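2-keto-3-deoxygluconate kinase (PDB 2AFB) probably phosphorylates 2-keto-3-deoxygluconate, as a member of the pfkB (ribokinase-like) family of carbohydrate kinases. Local coordinates at residues Gly19-Arg24 / Thr65-Asn70. Numbering follows the deposited sequence.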
loop_
_atom_site.group_PDB
_atom_site.type_symbol
_atom_site.label_atom_id
_atom_site.label_comp_id
_atom_site.label_asym_id
_atom_site.label_seq_id
_atom_site.Cartn_x
_atom_site.Cartn_y
_atom_site.Cartn_z
ATOM N N GLY A 19 32.133 7.739 -4.900
ATOM C CA GLY A 19 31.854 6.375 -5.262
ATOM C C GLY A 19 30.586 6.270 -6.070
ATOM O O GLY A 19 30.263 7.186 -6.816
ATOM N N GLU A 20 29.907 5.132 -5.932
ATOM C CA GLU A 20 28.658 4.835 -6.681
ATOM C C GLU A 20 27.425 4.851 -5.822
ATOM O O GLU A 20 27.397 4.229 -4.763
ATOM C CB GLU A 20 28.736 3.458 -7.387
ATOM C CG GLU A 20 27.442 3.072 -8.098
ATOM C CD GLU A 20 27.580 1.991 -9.194
ATOM O OE1 GLU A 20 28.400 1.067 -9.047
ATOM O OE2 GLU A 20 26.811 2.026 -10.177
ATOM N N ILE A 21 26.402 5.528 -6.313
ATOM C CA ILE A 21 25.086 5.437 -5.749
ATOM C C ILE A 21 24.162 4.677 -6.694
ATOM O O ILE A 21 24.195 4.852 -7.919
ATOM C CB ILE A 21 24.551 6.825 -5.347
ATOM C CG1 ILE A 21 23.283 6.643 -4.511
ATOM C CG2 ILE A 21 24.347 7.721 -6.572
ATOM C CD1 ILE A 21 22.726 7.858 -3.880
HETATM N N MSE A 22 23.397 3.761 -6.119
HETATM C CA MSE A 22 22.568 2.877 -6.882
HETATM C C MSE A 22 21.134 3.035 -6.487
HETATM O O MSE A 22 20.833 3.376 -5.342
HETATM C CB MSE A 22 22.937 1.426 -6.633
HETATM C CG MSE A 22 24.257 1.105 -7.118
HETATM SE SE MSE A 22 24.792 -0.683 -6.619
HETATM C CE MSE A 22 25.153 -0.442 -4.585
ATOM N N LEU A 23 20.264 2.728 -7.441
ATOM C CA LEU A 23 18.857 2.470 -7.128
ATOM C C LEU A 23 18.711 1.167 -6.346
ATOM O O LEU A 23 19.177 0.133 -6.821
ATOM C CB LEU A 23 18.067 2.338 -8.416
ATOM C CG LEU A 23 16.598 1.836 -8.243
ATOM C CD1 LEU A 23 15.689 2.791 -7.529
ATOM C CD2 LEU A 23 16.018 1.519 -9.618
ATOM N N ARG A 24 18.043 1.199 -5.186
ATOM C CA ARG A 24 17.803 -0.004 -4.416
ATOM C C ARG A 24 16.318 -0.412 -4.467
ATOM O O ARG A 24 15.428 0.379 -4.195
ATOM C CB ARG A 24 18.214 0.168 -2.994
ATOM C CG ARG A 24 18.401 -1.163 -2.286
ATOM C CD ARG A 24 18.608 -0.960 -0.795
ATOM N NE ARG A 24 17.365 -1.040 -0.083
ATOM C CZ ARG A 24 17.207 -1.039 1.236
ATOM N NH1 ARG A 24 18.226 -0.921 2.082
ATOM N NH2 ARG A 24 15.975 -1.160 1.712
ATOM N N THR A 65 30.211 11.693 -7.865
ATOM C CA THR A 65 29.866 10.516 -8.641
ATOM C C THR A 65 29.477 10.956 -10.063
ATOM O O THR A 65 29.637 12.121 -10.430
ATOM C CB THR A 65 28.741 9.666 -7.976
ATOM O OG1 THR A 65 28.770 8.353 -8.525
ATOM C CG2 THR A 65 27.331 10.248 -8.175
ATOM N N LYS A 66 29.035 9.987 -10.864
ATOM C CA LYS A 66 28.447 10.221 -12.175
ATOM C C LYS A 66 27.102 9.503 -12.182
ATOM O O LYS A 66 26.978 8.360 -11.692
ATOM C CB LYS A 66 29.383 9.704 -13.321
ATOM C CG LYS A 66 29.004 10.226 -14.669
ATOM C CD LYS A 66 29.878 9.705 -15.757
ATOM C CE LYS A 66 29.721 10.522 -17.069
ATOM N NZ LYS A 66 30.643 9.985 -18.163
ATOM N N LEU A 67 26.084 10.208 -12.673
ATOM C CA LEU A 67 24.765 9.644 -12.880
ATOM C C LEU A 67 24.269 9.966 -14.260
ATOM O O LEU A 67 24.643 11.006 -14.806
ATOM C CB LEU A 67 23.772 10.234 -11.876
ATOM C CG LEU A 67 24.065 9.826 -10.433
ATOM C CD1 LEU A 67 23.245 10.619 -9.478
ATOM C CD2 LEU A 67 23.804 8.339 -10.270
ATOM N N PRO A 68 23.376 9.119 -14.802
ATOM C CA PRO A 68 22.857 9.376 -16.136
ATOM C C PRO A 68 21.875 10.519 -16.071
ATOM O O PRO A 68 21.257 10.700 -15.058
ATOM C CB PRO A 68 22.103 8.087 -16.477
ATOM C CG PRO A 68 21.667 7.569 -15.156
ATOM C CD PRO A 68 22.793 7.893 -14.222
ATOM N N ASN A 69 21.739 11.267 -17.144
ATOM C CA ASN A 69 20.597 12.151 -17.306
ATOM C C ASN A 69 19.344 11.385 -17.676
ATOM O O ASN A 69 18.980 11.315 -18.837
ATOM C CB ASN A 69 20.875 13.211 -18.370
ATOM C CG ASN A 69 21.881 14.229 -17.914
ATOM O OD1 ASN A 69 21.709 14.856 -16.861
ATOM N ND2 ASN A 69 22.927 14.407 -18.694
ATOM N N ASN A 70 18.710 10.771 -16.686
ATOM C CA ASN A 70 17.424 10.177 -16.869
ATOM C C ASN A 70 16.755 10.350 -15.518
ATOM O O ASN A 70 17.397 10.787 -14.582
ATOM C CB ASN A 70 17.553 8.726 -17.421
ATOM C CG ASN A 70 18.077 7.683 -16.385
ATOM O OD1 ASN A 70 17.963 7.884 -15.195
ATOM N ND2 ASN A 70 18.613 6.538 -16.878
HETATM O O HOH W 1 26.705 6.549 -9.039
#
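Thr-65 and Gly-19 meet where two neighbouring parallel strands of the large sheet, 14-18 and 60-67, part company, a case of a side-chain hydroxyl taking over as a backbone pairing runs out. The CB of Thr-65 points toward segment 19-24 and lies 3.1 Å from Gly-19 O. From it OG1, anti to the backbone N (chi1 -161°), donates to that oxygen at 2.6 Å, lying in the carbonyl plane with a C=O...O angle of 155°. The same OG1 accepts a bond from a water at 2.8 Å, and the water in turn accepts from Ile-21 N at 2.9 Å, so the hydroxyl grips the departing backbone twice, once directly and once through solvent. The other branch, CG2, faces Ile-21 CG2 at 4.2 Å. Further on, Ile-21 CG2 touches Leu-67 CD2 at 3.8 Å, the two side chains crossing obliquely. A valine in place of this threonine would probably leave Gly-19 O without this donor and the bridging water without this acceptor. Strand 22-26 belongs to the smaller four-stranded sheet, consistent with the lid of ribokinase-like kinases. At this exit from one sheet toward another, Gly-19 O is thus met by the hydroxyl and Ile-21 N by the water, beside a small apolar patch.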